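Local atomic coordinates of metallopeptidase containing co-catalytic metalloactive site (Shewanella denitrificans OS217, PDB entry 3B2Y), a protein that probably acts as a zinc-dependent hydrolase of the M14 metallocarboxypeptidase family, though its substrate is not established. Residues 65-73 / 264-272. Sequence-based numbering, arbitrary orientation. Where two conformers were deposited one is given.
Sequences DLPSLLISS and MGQFIAHCA
Leu69 and Ile71 reach from one face of strand 68-73 to the helix, and the ring of Phe267 rises between them to the strand. CE2 of Phe267 lies 3.8 Å from CB of Leu69, and both strand side chains meet the ring at a slant. A chi1 of 167° sets this ring trans to the backbone N of Phe267 and directs it at the strand, where a large, flat apolar group can span the two-residue spacing. The branched end of Leu69 continues past the ring to the last helical turn, where CD2 packs 3.5 Å from CB of Cys271, a small side chain whose CB both leucine methyls can approach. Strand and helix run nearly antiparallel (168°), with axes 10.3 Å apart, as befits a helix layered on the mixed sheet of the M14 α/β fold; strand 68-73 lies in that sheet between strands 102-106 and 165-172. Beta-branched Ile71 suits a strand and offers two arms: CG1 passes alongside the Phe267 ring, the two side chains pointing opposite ways, while CG2 of Ile71 lies 3.9 Å from CG of Met264, present as selenomethionine. The extended chain of Met264 goes on to touch Cys169. At the other end, the compact ring of Pro67 lies against the helix terminus, its CG 3.7 Å from O of Cys271 and close to CB of Ala272.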
# COMPACT_ATOMS: atom_id res chain seq x y z
N ASP A 65 9.15 -22.70 3.12
CA ASP A 65 9.55 -22.49 4.50
C ASP A 65 9.62 -21.03 4.96
O ASP A 65 9.87 -20.79 6.15
CB ASP A 65 10.92 -23.15 4.74
CG ASP A 65 11.97 -22.71 3.70
OD1 ASP A 65 11.62 -22.63 2.50
OD2 ASP A 65 13.14 -22.47 4.07
N LEU A 66 9.39 -20.06 4.04
CA LEU A 66 9.54 -18.62 4.35
C LEU A 66 8.15 -17.99 4.35
O LEU A 66 7.29 -18.44 3.60
CB LEU A 66 10.43 -17.91 3.32
CG LEU A 66 11.89 -18.38 3.13
CD1 LEU A 66 12.54 -17.53 2.03
CD2 LEU A 66 12.68 -18.35 4.48
N PRO A 67 7.89 -16.97 5.22
CA PRO A 67 6.59 -16.36 5.14
C PRO A 67 6.41 -15.59 3.83
O PRO A 67 7.38 -15.12 3.22
CB PRO A 67 6.55 -15.44 6.36
CG PRO A 67 8.00 -15.14 6.66
CD PRO A 67 8.72 -16.37 6.29
N SER A 68 5.16 -15.45 3.42
CA SER A 68 4.82 -14.75 2.19
C SER A 68 4.06 -13.50 2.58
O SER A 68 3.01 -13.58 3.20
CB SER A 68 3.97 -15.61 1.26
OG SER A 68 4.67 -16.77 0.80
N LEU A 69 4.61 -12.36 2.19
CA LEU A 69 4.08 -11.07 2.56
C LEU A 69 3.93 -10.28 1.26
O LEU A 69 4.75 -10.45 0.32
CB LEU A 69 5.00 -10.28 3.48
CG LEU A 69 5.46 -10.90 4.78
CD1 LEU A 69 6.41 -9.89 5.46
CD2 LEU A 69 4.32 -11.29 5.68
N LEU A 70 2.89 -9.50 1.22
CA LEU A 70 2.56 -8.59 0.15
C LEU A 70 2.51 -7.17 0.69
O LEU A 70 1.85 -6.91 1.67
CB LEU A 70 1.23 -9.01 -0.47
CG LEU A 70 0.68 -8.12 -1.59
CD1 LEU A 70 1.65 -8.12 -2.79
CD2 LEU A 70 -0.74 -8.61 -2.00
N ILE A 71 3.10 -6.22 -0.03
CA ILE A 71 2.90 -4.80 0.23
C ILE A 71 2.39 -4.18 -1.08
O ILE A 71 2.91 -4.48 -2.17
CB ILE A 71 4.22 -4.06 0.63
CG1 ILE A 71 4.86 -4.70 1.85
CG2 ILE A 71 3.98 -2.58 0.95
CD1 ILE A 71 6.32 -4.23 2.06
N SER A 72 1.30 -3.44 -0.96
CA SER A 72 0.68 -2.79 -2.07
C SER A 72 0.46 -1.31 -1.80
O SER A 72 0.38 -0.85 -0.66
CB SER A 72 -0.66 -3.45 -2.40
OG SER A 72 -1.55 -3.34 -1.28
N SER A 73 0.33 -0.55 -2.87
CA SER A 73 0.00 0.86 -2.73
C SER A 73 -0.53 1.36 -4.04
O SER A 73 -0.71 0.56 -5.00
CB SER A 73 1.24 1.65 -2.33
OG SER A 73 0.93 2.98 -1.92
N MSE A 264 6.41 0.07 6.39
CA MSE A 264 6.80 -1.09 5.64
C MSE A 264 7.93 -1.86 6.33
O MSE A 264 7.94 -3.08 6.35
CB MSE A 264 7.20 -0.68 4.21
CG MSE A 264 6.08 -0.29 3.36
SE MSE A 264 6.72 0.42 1.64
CE MSE A 264 5.15 1.49 1.13
N GLY A 265 8.88 -1.13 6.91
CA GLY A 265 9.98 -1.73 7.62
C GLY A 265 9.51 -2.43 8.87
O GLY A 265 9.98 -3.51 9.19
N GLN A 266 8.55 -1.81 9.57
CA GLN A 266 7.95 -2.43 10.79
C GLN A 266 7.12 -3.67 10.44
O GLN A 266 7.07 -4.67 11.21
CB GLN A 266 7.11 -1.38 11.52
CG GLN A 266 6.39 -1.89 12.78
CD GLN A 266 7.29 -2.57 13.73
OE1 GLN A 266 8.41 -2.13 13.92
NE2 GLN A 266 6.82 -3.65 14.34
N PHE A 267 6.44 -3.63 9.29
CA PHE A 267 5.57 -4.77 8.88
C PHE A 267 6.47 -6.01 8.70
O PHE A 267 6.19 -7.10 9.19
CB PHE A 267 4.84 -4.35 7.59
CG PHE A 267 4.16 -5.46 6.84
CD1 PHE A 267 3.01 -6.06 7.34
CD2 PHE A 267 4.62 -5.87 5.62
CE1 PHE A 267 2.36 -7.08 6.60
CE2 PHE A 267 3.96 -6.87 4.92
CZ PHE A 267 2.86 -7.49 5.43
N ILE A 268 7.56 -5.80 8.00
CA ILE A 268 8.58 -6.82 7.75
C ILE A 268 9.28 -7.26 9.03
O ILE A 268 9.45 -8.45 9.23
CB ILE A 268 9.63 -6.34 6.73
CG1 ILE A 268 9.04 -6.28 5.31
CG2 ILE A 268 10.87 -7.30 6.71
CD1 ILE A 268 10.13 -6.39 4.26
N ALA A 269 9.63 -6.33 9.91
CA ALA A 269 10.18 -6.70 11.21
C ALA A 269 9.26 -7.61 12.05
O ALA A 269 9.74 -8.48 12.80
CB ALA A 269 10.56 -5.46 12.03
N HIS A 270 7.95 -7.40 11.98
CA HIS A 270 6.99 -8.16 12.79
C HIS A 270 6.73 -9.49 12.17
O HIS A 270 6.74 -10.50 12.85
CB HIS A 270 5.65 -7.43 12.94
CG HIS A 270 4.74 -8.11 13.90
ND1 HIS A 270 3.85 -9.09 13.52
CD2 HIS A 270 4.64 -8.01 15.23
CE1 HIS A 270 3.23 -9.55 14.58
NE2 HIS A 270 3.67 -8.89 15.63
N CYS A 271 6.59 -9.48 10.83
CA CYS A 271 6.12 -10.63 10.06
C CYS A 271 7.21 -11.52 9.51
O CYS A 271 6.96 -12.69 9.21
CB CYS A 271 5.23 -10.17 8.92
SG CYS A 271 3.69 -9.41 9.50
N ALA A 272 8.43 -10.98 9.36
CA ALA A 272 9.55 -11.81 8.96
C ALA A 272 10.71 -11.44 9.85
O ALA A 272 11.65 -10.82 9.38
CB ALA A 272 9.88 -11.59 7.48